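PDB 7D78: DltD domain-containing protein from Beauveria bassiana, which probably acts as a polyketide cyclase of the thioesterase type, closing polyketide chains into medium-ring lactones on an alpha/beta hydrolase fold. Local coordinates for residues Ser26-Val30 and Gly42-Ala46; Asp36-Arg41 and Arg88-Asp94. All coordinates share one frame; numbering follows the deposited sequence.

Contact 1 of 2, residues Ser26-Val30 and Gly42-Ala46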
loop_
_atom_site.group_PDB
_atom_site.type_symbol
_atom_site.label_atom_id
_atom_site.label_comp_id
_atom_site.label_asym_id
_atom_site.label_seq_id
_atom_site.Cartn_x
_atom_site.Cartn_y
_atom_site.Cartn_z
ATOM N N SER A 26 7.222 -35.887 6.280
ATOM C CA SER A 26 5.904 -35.617 6.852
ATOM C C SER A 26 5.805 -34.176 7.330
ATOM O O SER A 26 6.819 -33.496 7.516
ATOM C CB SER A 26 5.602 -36.565 8.015
ATOM O OG SER A 26 6.362 -36.215 9.157
ATOM N N PHE A 27 4.574 -33.722 7.543
ATOM C CA PHE A 27 4.311 -32.342 7.906
ATOM C C PHE A 27 3.223 -32.305 8.967
ATOM O O PHE A 27 2.405 -33.224 9.083
ATOM C CB PHE A 27 3.905 -31.500 6.677
ATOM C CG PHE A 27 2.560 -31.865 6.092
ATOM C CD1 PHE A 27 1.387 -31.286 6.580
ATOM C CD2 PHE A 27 2.468 -32.764 5.035
ATOM C CE1 PHE A 27 0.146 -31.615 6.039
ATOM C CE2 PHE A 27 1.224 -33.096 4.489
ATOM C CZ PHE A 27 0.067 -32.519 5.000
ATOM N N GLN A 28 3.230 -31.228 9.743
ATOM C CA GLN A 28 2.195 -30.920 10.716
ATOM C C GLN A 28 1.538 -29.604 10.332
ATOM O O GLN A 28 2.156 -28.761 9.679
ATOM C CB GLN A 28 2.770 -30.815 12.133
ATOM C CG GLN A 28 3.387 -32.109 12.622
ATOM C CD GLN A 28 2.464 -33.298 12.402
ATOM O OE1 GLN A 28 1.340 -33.332 12.913
ATOM N NE2 GLN A 28 2.932 -34.276 11.629
ATOM N N VAL A 29 0.273 -29.442 10.713
ATOM C CA VAL A 29 -0.403 -28.171 10.502
ATOM C C VAL A 29 0.115 -27.175 11.528
ATOM O O VAL A 29 0.178 -27.472 12.724
ATOM C CB VAL A 29 -1.925 -28.343 10.613
ATOM C CG1 VAL A 29 -2.597 -26.984 10.649
ATOM C CG2 VAL A 29 -2.456 -29.156 9.442
ATOM N N VAL A 30 0.521 -25.997 11.069
ATOM C CA VAL A 30 1.016 -24.959 11.961
ATOM C C VAL A 30 0.297 -23.661 11.609
ATOM O O VAL A 30 0.220 -23.287 10.433
ATOM C CB VAL A 30 2.551 -24.810 11.874
ATOM C CG1 VAL A 30 3.007 -23.439 12.390
ATOM C CG2 VAL A 30 3.230 -25.925 12.699
ATOM N N GLY A 42 -0.833 -23.349 7.527
ATOM C CA GLY A 42 0.088 -23.943 6.577
ATOM C C GLY A 42 0.632 -25.282 7.035
ATOM O O GLY A 42 0.303 -25.779 8.116
ATOM N N ARG A 43 1.464 -25.875 6.171
ATOM C CA ARG A 43 2.148 -27.136 6.446
ATOM C C ARG A 43 3.564 -26.838 6.914
ATOM O O ARG A 43 4.292 -26.109 6.239
ATOM C CB ARG A 43 2.233 -28.022 5.206
ATOM C CG ARG A 43 0.924 -28.365 4.532
ATOM C CD ARG A 43 1.237 -29.228 3.329
ATOM N NE ARG A 43 0.049 -29.874 2.779
ATOM C CZ ARG A 43 0.088 -30.837 1.867
ATOM N NH1 ARG A 43 1.257 -31.275 1.411
ATOM N NH2 ARG A 43 -1.042 -31.364 1.419
ATOM N N PHE A 44 3.949 -27.407 8.052
ATOM C CA PHE A 44 5.297 -27.260 8.585
ATOM C C PHE A 44 6.007 -28.601 8.482
ATOM O O PHE A 44 5.567 -29.587 9.084
ATOM C CB PHE A 44 5.270 -26.774 10.031
ATOM C CG PHE A 44 6.629 -26.504 10.602
ATOM C CD1 PHE A 44 7.388 -25.441 10.134
ATOM C CD2 PHE A 44 7.154 -27.318 11.595
ATOM C CE1 PHE A 44 8.640 -25.177 10.653
ATOM C CE2 PHE A 44 8.410 -27.065 12.126
ATOM C CZ PHE A 44 9.160 -25.991 11.654
ATOM N N TYR A 45 7.073 -28.636 7.699
ATOM C CA TYR A 45 7.901 -29.824 7.501
ATOM C C TYR A 45 9.116 -29.682 8.418
ATOM O O TYR A 45 10.066 -28.969 8.090
ATOM C CB TYR A 45 8.309 -29.944 6.036
ATOM C CG TYR A 45 7.176 -30.215 5.054
ATOM C CD1 TYR A 45 6.290 -29.204 4.676
ATOM C CD2 TYR A 45 7.014 -31.476 4.479
ATOM C CE1 TYR A 45 5.263 -29.444 3.756
ATOM C CE2 TYR A 45 5.990 -31.730 3.561
ATOM C CZ TYR A 45 5.120 -30.708 3.204
ATOM O OH TYR A 45 4.108 -30.951 2.299
ATOM N N ALA A 46 9.076 -30.345 9.576
ATOM C CA ALA A 46 10.087 -30.179 10.615
ATOM C C ALA A 46 11.307 -31.053 10.341
ATOM O O ALA A 46 11.228 -32.077 9.662
ATOM C CB ALA A 46 9.513 -30.536 11.987
HETATM O O HOH W 1 7.402 -32.592 10.072
#
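Phe27 lies flat against Arg43, and of all the residues here it has the most surface buried by the contact. The guanidinium stacks on one face of the ring with the planes 9° apart and the centres 4.1 Å from each other, while the aliphatic part of the arginine follows the same face, its CD sitting 3.7 Å from the ring centroid in a CH-pi contact. Phe27 CG stands between the backbone N and the carbonyl carbon (chi1 68°), which carries the ring across to Arg43 and leaves CB for Tyr45, two residues further along the strand: Phe27 CB rests over the centre of the Tyr45 ring, 3.5 Å from its centroid. Arg43 NH1 then donates to Tyr45 OH, 3.0 Å away and close to the guanidinium plane, a bond that helps fix the turn of the guanidinium on the ring. With an alanine in place of Arg43, the ring of Phe27 would probably lose the guanidinium and the CD that pack on this face, and Tyr45 OH the bond from NH1.

Phe44 belongs to the other face of the sheet. With CG trans to the backbone N (chi1 -176°), its ring leads off toward Tyr83 and Leu120, while Phe44 CB packs 3.5 Å from Val30 CG2. Its backbone is tied twice to Gln28, Gln28 N to Phe44 O at 2.9 Å and Phe44 N to Gln28 O at 2.8 Å; Val30 and Gly42 form the next hydrogen-bonded pair, and Val29 faces Arg43 in the non-hydrogen-bonded pair between. Beyond the ladder, one water bridges Ser26 O and Ala46 N. This is the open end of an antiparallel beta hairpin, strands 28-33 and 39-45, which begins the central sheet of the alpha/beta hydrolase fold.

Contact 2 of 2, residues Asp36-Arg41 and Arg88-Asp94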
loop_
_atom_site.group_PDB
_atom_site.type_symbol
_atom_site.label_atom_id
_atom_site.label_comp_id
_atom_site.label_asym_id
_atom_site.label_seq_id
_atom_site.Cartn_x
_atom_site.Cartn_y
_atom_site.Cartn_z
ATOM N N ASP A 36 -3.678 -8.350 13.727
ATOM C CA ASP A 36 -5.113 -8.072 13.772
ATOM C C ASP A 36 -5.953 -9.302 14.134
ATOM O O ASP A 36 -7.188 -9.228 14.113
ATOM C CB ASP A 36 -5.588 -7.440 12.443
ATOM C CG ASP A 36 -5.638 -8.427 11.274
ATOM O OD1 ASP A 36 -5.150 -9.568 11.385
ATOM O OD2 ASP A 36 -6.174 -8.046 10.212
ATOM N N GLY A 37 -5.326 -10.418 14.486
ATOM C CA GLY A 37 -6.055 -11.567 15.004
ATOM C C GLY A 37 -6.464 -12.619 13.986
ATOM O O GLY A 37 -7.163 -13.571 14.349
ATOM N N ILE A 38 -6.067 -12.479 12.741
ATOM C CA ILE A 38 -6.342 -13.462 11.694
ATOM C C ILE A 38 -5.386 -14.637 11.879
ATOM O O ILE A 38 -4.259 -14.466 12.362
ATOM C CB ILE A 38 -6.186 -12.777 10.311
ATOM C CG1 ILE A 38 -7.547 -12.348 9.765
ATOM C CG2 ILE A 38 -5.450 -13.628 9.286
ATOM C CD1 ILE A 38 -8.309 -11.466 10.707
ATOM N N ILE A 39 -5.841 -15.845 11.548
ATOM C CA ILE A 39 -5.007 -17.045 11.623
ATOM C C ILE A 39 -4.563 -17.428 10.218
ATOM O O ILE A 39 -5.402 -17.686 9.348
ATOM C CB ILE A 39 -5.757 -18.216 12.277
ATOM C CG1 ILE A 39 -6.340 -17.810 13.627
ATOM C CG2 ILE A 39 -4.839 -19.435 12.395
ATOM C CD1 ILE A 39 -5.391 -17.937 14.750
ATOM N N ILE A 40 -3.245 -17.494 10.003
ATOM C CA ILE A 40 -2.659 -18.047 8.783
ATOM C C ILE A 40 -2.387 -19.527 9.029
ATOM O O ILE A 40 -1.829 -19.888 10.071
ATOM C CB ILE A 40 -1.354 -17.313 8.417
ATOM C CG1 ILE A 40 -1.612 -15.820 8.157
ATOM C CG2 ILE A 40 -0.631 -18.013 7.261
ATOM C CD1 ILE A 40 -2.499 -15.555 6.968
ATOM N N ARG A 41 -2.755 -20.383 8.076
ATOM C CA ARG A 41 -2.588 -21.825 8.217
ATOM C C ARG A 41 -1.661 -22.377 7.143
ATOM O O ARG A 41 -1.711 -21.954 5.984
ATOM C CB ARG A 41 -3.960 -22.553 8.159
ATOM C CG ARG A 41 -4.912 -22.047 9.247
ATOM C CD ARG A 41 -6.174 -22.890 9.430
ATOM N NE ARG A 41 -6.889 -22.404 10.614
ATOM C CZ ARG A 41 -7.684 -21.340 10.607
ATOM N NH1 ARG A 41 -7.887 -20.678 9.468
ATOM N NH2 ARG A 41 -8.280 -20.938 11.724
ATOM N N ARG A 88 -3.289 -14.747 3.527
ATOM C CA ARG A 88 -4.536 -14.168 4.017
ATOM C C ARG A 88 -5.651 -14.227 2.974
ATOM O O ARG A 88 -5.449 -13.869 1.811
ATOM C CB ARG A 88 -4.279 -12.717 4.426
ATOM C CG ARG A 88 -5.534 -11.995 4.929
ATOM C CD ARG A 88 -5.224 -10.548 5.219
ATOM N NE ARG A 88 -4.293 -10.408 6.332
ATOM C CZ ARG A 88 -4.637 -9.962 7.534
ATOM N NH1 ARG A 88 -5.892 -9.628 7.776
ATOM N NH2 ARG A 88 -3.727 -9.855 8.492
ATOM N N SER A 89 -6.826 -14.708 3.406
ATOM C CA SER A 89 -8.084 -14.799 2.656
ATOM C C SER A 89 -8.070 -15.874 1.576
ATOM O O SER A 89 -8.994 -15.914 0.749
ATOM C CB SER A 89 -8.487 -13.451 2.028
ATOM O OG SER A 89 -7.853 -13.276 0.776
ATOM N N ILE A 90 -7.068 -16.761 1.576
ATOM C CA ILE A 90 -6.891 -17.797 0.569
ATOM C C ILE A 90 -6.890 -19.164 1.253
ATOM O O ILE A 90 -6.320 -19.322 2.336
ATOM C CB ILE A 90 -5.572 -17.580 -0.206
ATOM C CG1 ILE A 90 -5.630 -16.264 -0.985
ATOM C CG2 ILE A 90 -5.249 -18.777 -1.100
ATOM C CD1 ILE A 90 -4.296 -15.830 -1.564
ATOM N N GLY A 91 -7.529 -20.143 0.616
ATOM C CA GLY A 91 -7.368 -21.523 1.044
ATOM C C GLY A 91 -7.843 -21.712 2.467
ATOM O O GLY A 91 -8.955 -21.313 2.834
ATOM N N ASP A 92 -6.982 -22.317 3.289
ATOM C CA ASP A 92 -7.331 -22.676 4.657
ATOM C C ASP A 92 -7.254 -21.499 5.625
ATOM O O ASP A 92 -7.684 -21.638 6.774
ATOM C CB ASP A 92 -6.410 -23.805 5.171
ATOM C CG ASP A 92 -6.705 -25.170 4.528
ATOM O OD1 ASP A 92 -7.814 -25.376 3.984
ATOM O OD2 ASP A 92 -5.815 -26.048 4.585
ATOM N N SER A 93 -6.711 -20.352 5.206
ATOM C CA SER A 93 -6.412 -19.283 6.148
ATOM C C SER A 93 -7.593 -18.339 6.345
ATOM O O SER A 93 -8.443 -18.172 5.466
ATOM C CB SER A 93 -5.196 -18.480 5.685
ATOM O OG SER A 93 -4.054 -19.299 5.664
ATOM N N ASP A 94 -7.628 -17.717 7.521
ATOM C CA ASP A 94 -8.559 -16.625 7.778
ATOM C C ASP A 94 -8.351 -15.489 6.780
ATOM O O ASP A 94 -7.320 -15.387 6.113
ATOM C CB ASP A 94 -8.358 -16.057 9.183
ATOM C CG ASP A 94 -8.788 -17.003 10.276
ATOM O OD1 ASP A 94 -9.353 -18.070 9.975
ATOM O OD2 ASP A 94 -8.557 -16.652 11.452
HETATM O O HOH W 2 -10.783 -19.322 11.943
#
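Arg88 grips Asp36 end-on, NH1 to OD2 at 2.9 Å and NH2 to OD1 at 3.2 Å, the first of two salt bridges between the segments. OD2 uses its syn lone pair, whereas OD1 is met from above the carboxylate plane, the two flat groups being turned 54° apart. Thr34 also bonds to Asp36 OD1, and Asp109 gives Arg88 a second acidic partner. In the other bridge Arg41 NH1 reaches Asp94 OD1 at 3.0 Å, again from above the carboxylate. The same nitrogen donates to Asp92 O at 2.9 Å, and a water links Arg41 NH2 with Asp94 OD1. Glu31 takes Arg41 NE.

Hydrogen bonds to the backbone set the loop against the start of strand 39-45. Asp94 N donates to Ile39 O, and Ile39 N returns a bond to Asp94 OD2 at 2.8 Å, so the carboxylate spans a backbone amide and the arginine. Asp94 CG is trans to the carbonyl carbon (chi1 -69°), which brings OD2 back over Ile39. Arg41 N meets Ser93 OG almost straight (176°), at 2.9 Å; that hydroxyl is also bonded to Asp86 O.

Apolar contacts are fewer. Ile38 covers one face of the Arg88 guanidinium and packs its CG2 on Asp94 CB, while Ile40 CD1 lies 4.2 Å from Arg88 CB. The loop turns back on itself through a type II' beta turn from Ile90 to Ser93, with Gly91 at its second position. In the alpha/beta hydrolase fold this is a strand-to-helix connection, the loop leaving strand 81-86 for helix 103-118, here pinned to the start of strand 39-45.

In the fold
Strand 39-45 runs through both contacts: contact 2 takes its beginning and contact 1 its end, with Arg41 and Gly42 adjoining in sequence and the contact centres about 16 Å apart. Along the chain the segments alternate, 26-30, 36-41, 42-46, then 88-94. In the mixed sheet, strand 39-45 lies between 28-33, the outermost strand on that side, and 81-86. Contact 1 thus closes the N-terminal hairpin on itself, while contact 2 fastens that hairpin to the loop beyond strand 81-86, and so to the body of the hydrolase sheet, on whose parallel part, after strand 127-133, the probable nucleophile elbow with Ser134 sits.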